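Local coordinates for hypothetical protein Atu0240 (Agrobacterium tumefaciens str. C58, PDB 2GAX) that is of unknown function but belongs to the DUF2000 family, in the same clan as peptidyl-tRNA hydrolase 2, an activity not established for it, at residues Lys5-Ile9 and Val124-Thr128; Asn21-Leu26 and Thr82-Ile86. All blocks are in the same frame, centred on the assembly; numbering follows the deposited sequence.

Contact 1: Lys5-Ile9 and Val124-Thr128; sequences KIAVI and VDKIT
K5-I9 is an extended β-segment; V124-I127 is the last turn of helix 121-127, laid over one face of it, and T128 leaves the helix. Both advance in the same sense, with CA pairs K5-V124 at 6.7 Å and I9-T128 at 8.0 Å. Alternation turns K5, A7 and I9 toward the helix, and I6 and V8 away. A small A7 lets V124 (chi1 t) settle close, A7 CB to V124 CG1 4.0 Å. T128 (chi1 p) turns its methyl to the strand, CG2 4.0 Å from I9 CD1, while its OG1 lies 3.1 Å from V124 O, which also accepts T128 N (2.9 Å). K5, all-trans, lies along V124 (CD to CG1 3.8 Å) before its NZ meets OD1 of D125 (chi1 m) in a salt bridge whose hydrogen bond is weak at 3.5 Å. Strand backbone groups bond to sheet neighbours: K5 to A119, A7 to L117, I6 to V59. As in other α/β folds, backbone polarity is satisfied within each layer, so sheet and helix meet through side chains, mainly by apolar packing, with K5-D125 adding little.

Contact 2: Asn21-Leu26 and Thr82-Ile86; sequences NVTAFL and TSLYI
N21-L26 is regular α-helix, with F25 N bonded to N21 O (3.1 Å) and L26 N to V22 O (2.8 Å), and S83-I86 is extended β-strand. Their axes run roughly antiparallel, at 147°, and come within 8.4 Å; CA atoms pair as V22-Y85 (6.8 Å) and L26-S83 (5.2 Å). Along the strand S83 and Y85 point toward the helix, L84 and I86 away. Y85 (chi1 t) is the residue most covered by the other segment, 108 Å²: its broad ring receives V22 CG2 over one face, a CH-pi contact 3.7 Å from the centroid and 5° off the normal, while V22 CG1 reaches Y85 CB at 3.8 Å. The ring also turns an edge toward the face of F25 (chi1 m) in an offset edge-to-face pair, centroids 6.0 Å apart and planes at 68°, and Y85 OH lies 3.0 Å from N21 OD1. At the closer end a small serine fits: S83 (chi1 m) donates OG to L26 O at 2.9 Å, and L26 (chi1 m, chi2 t) brings CD2 to 3.6 Å from S83 CB and 4.1 Å from Y85 CB. The strand forms the edge of the mixed sheet, bonded to 112-120 through S83-A116 and Y85-G114; L84 faces helix 65-77 at H72, whereas helix 16-33 also packs on strand 4-11, V22 on L10 and L26 on V8.

Contacts 1 and 2 lie on opposite faces of one mixed sheet, their centres about 14 Å apart, so together they give the helix-sheet-helix layering of an α/β sandwich. Strand 4-11 serves both: K5, A7 and I9 point to the 124-128 segment in contact 1, while V8, pointing the other way, packs on the helix of contact 2, with V8 CG1 4.1 Å from both T23 OG1 and L26 CD1. Helix 16-33 follows that strand directly in sequence, and strand 112-120 lies between 4-11 and 83-86. Helix 65-77 covers the same face as contact 1, touching I9 and I127. No active site is known to which either contact could be tied; contact 1 is buried packing, contact 2 partly buried.

Contact 1: Lys5-Ile9 and Val124-Thr128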
ATOM      1  N   LYS A   5     -12.316  -1.760  -1.610  1.00 35.05           N
ATOM      2  CA  LYS A   5     -11.302  -2.735  -1.966  1.00 34.09           C
ATOM      3  C   LYS A   5      -9.942  -2.236  -1.460  1.00 32.41           C
ATOM      4  O   LYS A   5      -9.668  -1.037  -1.528  1.00 31.61           O
ATOM      5  CB  LYS A   5     -11.261  -2.899  -3.493  1.00 34.55           C
ATOM      6  CG  LYS A   5     -10.149  -3.794  -4.002  1.00 34.76           C
ATOM      7  CD  LYS A   5     -10.059  -3.795  -5.525  1.00 35.95           C
ATOM      8  CE  LYS A   5      -8.744  -4.435  -5.954  1.00 39.37           C
ATOM      9  NZ  LYS A   5      -8.593  -4.701  -7.432  1.00 42.12           N
ATOM     10  N   ILE A   6      -9.103  -3.154  -0.976  1.00 31.12           N
ATOM     11  CA  ILE A   6      -7.723  -2.837  -0.575  1.00 29.44           C
ATOM     12  C   ILE A   6      -6.749  -3.356  -1.632  1.00 29.46           C
ATOM     13  O   ILE A   6      -6.734  -4.543  -1.960  1.00 29.69           O
ATOM     14  CB  ILE A   6      -7.348  -3.420   0.829  1.00 28.74           C
ATOM     15  CG1 ILE A   6      -8.295  -2.900   1.909  1.00 27.88           C
ATOM     16  CG2 ILE A   6      -5.913  -3.048   1.209  1.00 27.93           C
ATOM     17  CD1 ILE A   6      -8.073  -3.529   3.268  1.00 29.11           C
ATOM     18  N   ALA A   7      -5.938  -2.451  -2.167  1.00 29.19           N
ATOM     19  CA  ALA A   7      -4.972  -2.797  -3.173  1.00 28.88           C
ATOM     20  C   ALA A   7      -3.599  -2.275  -2.795  1.00 28.64           C
ATOM     21  O   ALA A   7      -3.463  -1.166  -2.269  1.00 28.23           O
ATOM     22  CB  ALA A   7      -5.391  -2.250  -4.519  1.00 28.96           C
ATOM     23  N   VAL A   8      -2.593  -3.102  -3.059  1.00 28.73           N
ATOM     24  CA  VAL A   8      -1.194  -2.732  -2.904  1.00 29.01           C
ATOM     25  C   VAL A   8      -0.548  -2.803  -4.288  1.00 28.79           C
ATOM     26  O   VAL A   8      -0.681  -3.814  -4.961  1.00 29.23           O
ATOM     27  CB  VAL A   8      -0.471  -3.736  -1.979  1.00 28.86           C
ATOM     28  CG1 VAL A   8       1.035  -3.446  -1.929  1.00 29.98           C
ATOM     29  CG2 VAL A   8      -1.082  -3.742  -0.582  1.00 29.86           C
ATOM     30  N   ILE A   9       0.141  -1.740  -4.710  1.00 29.33           N
ATOM     31  CA  ILE A   9       0.851  -1.717  -5.997  1.00 29.86           C
ATOM     32  C   ILE A   9       2.349  -1.450  -5.806  1.00 30.14           C
ATOM     33  O   ILE A   9       2.759  -0.398  -5.301  1.00 29.65           O
ATOM     34  CB  ILE A   9       0.275  -0.681  -7.027  1.00 30.09           C
ATOM     35  CG1 ILE A   9      -1.249  -0.689  -7.078  1.00 30.10           C
ATOM     36  CG2 ILE A   9       0.827  -0.936  -8.440  1.00 29.64           C
ATOM     37  CD1 ILE A   9      -1.931   0.364  -6.190  1.00 31.41           C
ATOM     38  N   VAL A 124     -11.218   2.287  -6.994  1.00 38.20           N
ATOM     39  CA  VAL A 124      -9.926   1.586  -6.937  1.00 37.67           C
ATOM     40  C   VAL A 124      -9.514   1.010  -8.295  1.00 37.84           C
ATOM     41  O   VAL A 124      -8.363   1.150  -8.707  1.00 37.72           O
ATOM     42  CB  VAL A 124      -9.912   0.475  -5.854  1.00 37.43           C
ATOM     43  CG1 VAL A 124      -8.626  -0.343  -5.925  1.00 37.45           C
ATOM     44  CG2 VAL A 124     -10.069   1.089  -4.470  1.00 36.79           C
ATOM     45  N   ASP A 125     -10.456   0.363  -8.981  1.00 38.55           N
ATOM     46  CA  ASP A 125     -10.201  -0.212 -10.310  1.00 39.78           C
ATOM     47  C   ASP A 125      -9.811   0.836 -11.367  1.00 39.81           C
ATOM     48  O   ASP A 125      -8.967   0.572 -12.230  1.00 39.70           O
ATOM     49  CB  ASP A 125     -11.421  -1.012 -10.778  1.00 40.62           C
ATOM     50  CG  ASP A 125     -11.702  -2.216  -9.901  1.00 42.56           C
ATOM     51  OD1 ASP A 125     -10.739  -2.906  -9.489  1.00 44.79           O
ATOM     52  OD2 ASP A 125     -12.894  -2.474  -9.628  1.00 46.58           O
ATOM     53  N   LYS A 126     -10.430   2.014 -11.299  1.00 40.13           N
ATOM     54  CA  LYS A 126     -10.043   3.158 -12.139  1.00 40.43           C
ATOM     55  C   LYS A 126      -8.636   3.678 -11.808  1.00 39.65           C
ATOM     56  O   LYS A 126      -7.855   4.004 -12.700  1.00 39.78           O
ATOM     57  CB  LYS A 126     -11.061   4.297 -11.998  1.00 40.39           C
ATOM     58  CG  LYS A 126     -12.410   4.005 -12.661  1.00 41.56           C
ATOM     59  CD  LYS A 126     -13.406   5.153 -12.489  1.00 42.33           C
ATOM     60  CE  LYS A 126     -14.566   5.021 -13.477  1.00 44.63           C
ATOM     61  NZ  LYS A 126     -14.099   4.998 -14.905  1.00 44.65           N
ATOM     62  N   ILE A 127      -8.326   3.758 -10.516  1.00 38.94           N
ATOM     63  CA  ILE A 127      -7.041   4.273 -10.075  1.00 38.15           C
ATOM     64  C   ILE A 127      -5.910   3.351 -10.529  1.00 38.40           C
ATOM     65  O   ILE A 127      -4.905   3.813 -11.070  1.00 37.70           O
ATOM     66  CB  ILE A 127      -7.031   4.492  -8.543  1.00 38.09           C
ATOM     67  CG1 ILE A 127      -7.792   5.770  -8.196  1.00 37.24           C
ATOM     68  CG2 ILE A 127      -5.605   4.546  -7.998  1.00 37.15           C
ATOM     69  CD1 ILE A 127      -8.193   5.881  -6.737  1.00 36.71           C
ATOM     70  N   THR A 128      -6.114   2.046 -10.349  1.00 38.86           N
ATOM     71  CA  THR A 128      -5.073   1.041 -10.561  1.00 39.30           C
ATOM     72  C   THR A 128      -4.965   0.553 -12.014  1.00 40.44           C
ATOM     73  O   THR A 128      -4.185  -0.356 -12.305  1.00 40.43           O
ATOM     74  CB  THR A 128      -5.283  -0.189  -9.640  1.00 39.03           C
ATOM     75  OG1 THR A 128      -6.476  -0.881 -10.035  1.00 38.86           O
ATOM     76  CG2 THR A 128      -5.393   0.231  -8.167  1.00 38.20           C
TER

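Contact 2: Asn21-Leu26 and Thr82-Ile86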
ATOM      1  N   ASN A  21       9.177  -5.807   2.517  1.00 25.66           N
ATOM      2  CA  ASN A  21       9.373  -4.608   3.353  1.00 26.44           C
ATOM      3  C   ASN A  21       8.353  -3.498   3.027  1.00 25.82           C
ATOM      4  O   ASN A  21       7.662  -3.011   3.932  1.00 25.92           O
ATOM      5  CB  ASN A  21      10.823  -4.108   3.218  1.00 27.46           C
ATOM      6  CG  ASN A  21      11.106  -2.850   4.027  1.00 29.78           C
ATOM      7  OD1 ASN A  21      10.656  -1.749   3.680  1.00 34.32           O
ATOM      8  ND2 ASN A  21      11.902  -2.992   5.073  1.00 34.53           N
ATOM      9  N   VAL A  22       8.264  -3.101   1.750  1.00 24.93           N
ATOM     10  CA  VAL A  22       7.339  -2.028   1.313  1.00 24.71           C
ATOM     11  C   VAL A  22       5.871  -2.386   1.620  1.00 24.51           C
ATOM     12  O   VAL A  22       5.092  -1.528   2.074  1.00 24.76           O
ATOM     13  CB  VAL A  22       7.515  -1.675  -0.194  1.00 24.85           C
ATOM     14  CG1 VAL A  22       6.428  -0.702  -0.646  1.00 23.64           C
ATOM     15  CG2 VAL A  22       8.903  -1.037  -0.438  1.00 25.32           C
ATOM     16  N   THR A  23       5.508  -3.647   1.393  1.00 24.06           N
ATOM     17  CA  THR A  23       4.122  -4.119   1.608  1.00 24.52           C
ATOM     18  C   THR A  23       3.769  -3.998   3.086  1.00 24.98           C
ATOM     19  O   THR A  23       2.680  -3.524   3.438  1.00 25.50           O
ATOM     20  CB  THR A  23       3.912  -5.563   1.116  1.00 24.47           C
ATOM     21  OG1 THR A  23       4.070  -5.595  -0.311  1.00 24.86           O
ATOM     22  CG2 THR A  23       2.498  -6.110   1.488  1.00 25.20           C
ATOM     23  N   ALA A  24       4.719  -4.385   3.934  1.00 24.14           N
ATOM     24  CA  ALA A  24       4.520  -4.347   5.376  1.00 24.34           C
ATOM     25  C   ALA A  24       4.251  -2.910   5.826  1.00 24.89           C
ATOM     26  O   ALA A  24       3.268  -2.647   6.537  1.00 24.95           O
ATOM     27  CB  ALA A  24       5.723  -4.920   6.075  1.00 24.64           C
ATOM     28  N   PHE A  25       5.106  -1.981   5.389  1.00 24.06           N
ATOM     29  CA  PHE A  25       4.931  -0.576   5.745  1.00 24.80           C
ATOM     30  C   PHE A  25       3.665   0.040   5.178  1.00 24.33           C
ATOM     31  O   PHE A  25       2.914   0.705   5.892  1.00 23.35           O
ATOM     32  CB  PHE A  25       6.154   0.226   5.341  1.00 25.33           C
ATOM     33  CG  PHE A  25       7.285   0.086   6.302  1.00 25.66           C
ATOM     34  CD1 PHE A  25       7.331   0.873   7.449  1.00 28.88           C
ATOM     35  CD2 PHE A  25       8.290  -0.845   6.087  1.00 25.78           C
ATOM     36  CE1 PHE A  25       8.380   0.739   8.367  1.00 27.98           C
ATOM     37  CE2 PHE A  25       9.351  -0.976   6.998  1.00 28.39           C
ATOM     38  CZ  PHE A  25       9.395  -0.183   8.124  1.00 26.78           C
ATOM     39  N   LEU A  26       3.395  -0.214   3.905  1.00 24.36           N
ATOM     40  CA  LEU A  26       2.157   0.305   3.314  1.00 24.75           C
ATOM     41  C   LEU A  26       0.891  -0.136   4.075  1.00 24.59           C
ATOM     42  O   LEU A  26      -0.028   0.664   4.292  1.00 24.46           O
ATOM     43  CB  LEU A  26       2.052  -0.099   1.843  1.00 24.90           C
ATOM     44  CG  LEU A  26       3.099   0.505   0.887  1.00 24.64           C
ATOM     45  CD1 LEU A  26       2.998  -0.193  -0.447  1.00 24.11           C
ATOM     46  CD2 LEU A  26       2.940   2.029   0.722  1.00 24.95           C
ATOM     47  N   THR A  82      -3.574   7.875   0.545  1.00 28.03           N
ATOM     48  CA  THR A  82      -2.943   6.570   0.311  1.00 27.66           C
ATOM     49  C   THR A  82      -1.757   6.357   1.240  1.00 26.28           C
ATOM     50  O   THR A  82      -1.260   7.309   1.824  1.00 26.78           O
ATOM     51  CB  THR A  82      -2.431   6.449  -1.149  1.00 27.65           C
ATOM     52  OG1 THR A  82      -1.524   7.526  -1.446  1.00 28.31           O
ATOM     53  CG2 THR A  82      -3.583   6.452  -2.138  1.00 29.05           C
ATOM     54  N   SER A  83      -1.322   5.113   1.398  1.00 26.43           N
ATOM     55  CA  SER A  83       0.040   4.861   1.899  1.00 26.06           C
ATOM     56  C   SER A  83       1.002   4.929   0.718  1.00 26.01           C
ATOM     57  O   SER A  83       0.679   4.458  -0.363  1.00 25.85           O
ATOM     58  CB  SER A  83       0.138   3.480   2.546  1.00 26.24           C
ATOM     59  OG  SER A  83      -0.860   3.329   3.534  1.00 27.60           O
ATOM     60  N   LEU A  84       2.187   5.494   0.931  1.00 26.30           N
ATOM     61  CA  LEU A  84       3.154   5.701  -0.147  1.00 26.11           C
ATOM     62  C   LEU A  84       4.576   5.500   0.354  1.00 26.49           C
ATOM     63  O   LEU A  84       4.905   5.873   1.486  1.00 25.07           O
ATOM     64  CB  LEU A  84       3.008   7.088  -0.770  1.00 27.12           C
ATOM     65  CG  LEU A  84       3.470   7.226  -2.231  1.00 26.64           C
ATOM     66  CD1 LEU A  84       2.527   6.563  -3.206  1.00 30.37           C
ATOM     67  CD2 LEU A  84       3.708   8.680  -2.600  1.00 28.00           C
ATOM     68  N   TYR A  85       5.398   4.907  -0.504  1.00 26.47           N
ATOM     69  CA  TYR A  85       6.779   4.549  -0.177  1.00 27.22           C
ATOM     70  C   TYR A  85       7.608   4.891  -1.413  1.00 27.27           C
ATOM     71  O   TYR A  85       7.298   4.428  -2.515  1.00 28.19           O
ATOM     72  CB  TYR A  85       6.835   3.042   0.110  1.00 27.36           C
ATOM     73  CG  TYR A  85       8.018   2.534   0.915  1.00 28.15           C
ATOM     74  CD1 TYR A  85       7.818   1.854   2.124  1.00 28.21           C
ATOM     75  CD2 TYR A  85       9.336   2.716   0.468  1.00 28.85           C
ATOM     76  CE1 TYR A  85       8.908   1.372   2.875  1.00 28.37           C
ATOM     77  CE2 TYR A  85      10.414   2.233   1.196  1.00 27.34           C
ATOM     78  CZ  TYR A  85      10.197   1.573   2.390  1.00 28.23           C
ATOM     79  OH  TYR A  85      11.281   1.093   3.094  1.00 31.14           O
ATOM     80  N   ILE A  86       8.623   5.736  -1.237  1.00 27.19           N
ATOM     81  CA  ILE A  86       9.510   6.149  -2.335  1.00 27.40           C
ATOM     82  C   ILE A  86      10.875   5.473  -2.185  1.00 28.19           C
ATOM     83  O   ILE A  86      11.233   5.031  -1.102  1.00 27.81           O
ATOM     84  CB  ILE A  86       9.687   7.704  -2.454  1.00 26.77           C
ATOM     85  CG1 ILE A  86      10.379   8.303  -1.211  1.00 26.64           C
ATOM     86  CG2 ILE A  86       8.335   8.398  -2.692  1.00 28.08           C
ATOM     87  CD1 ILE A  86      10.909   9.725  -1.423  1.00 26.48           C
TER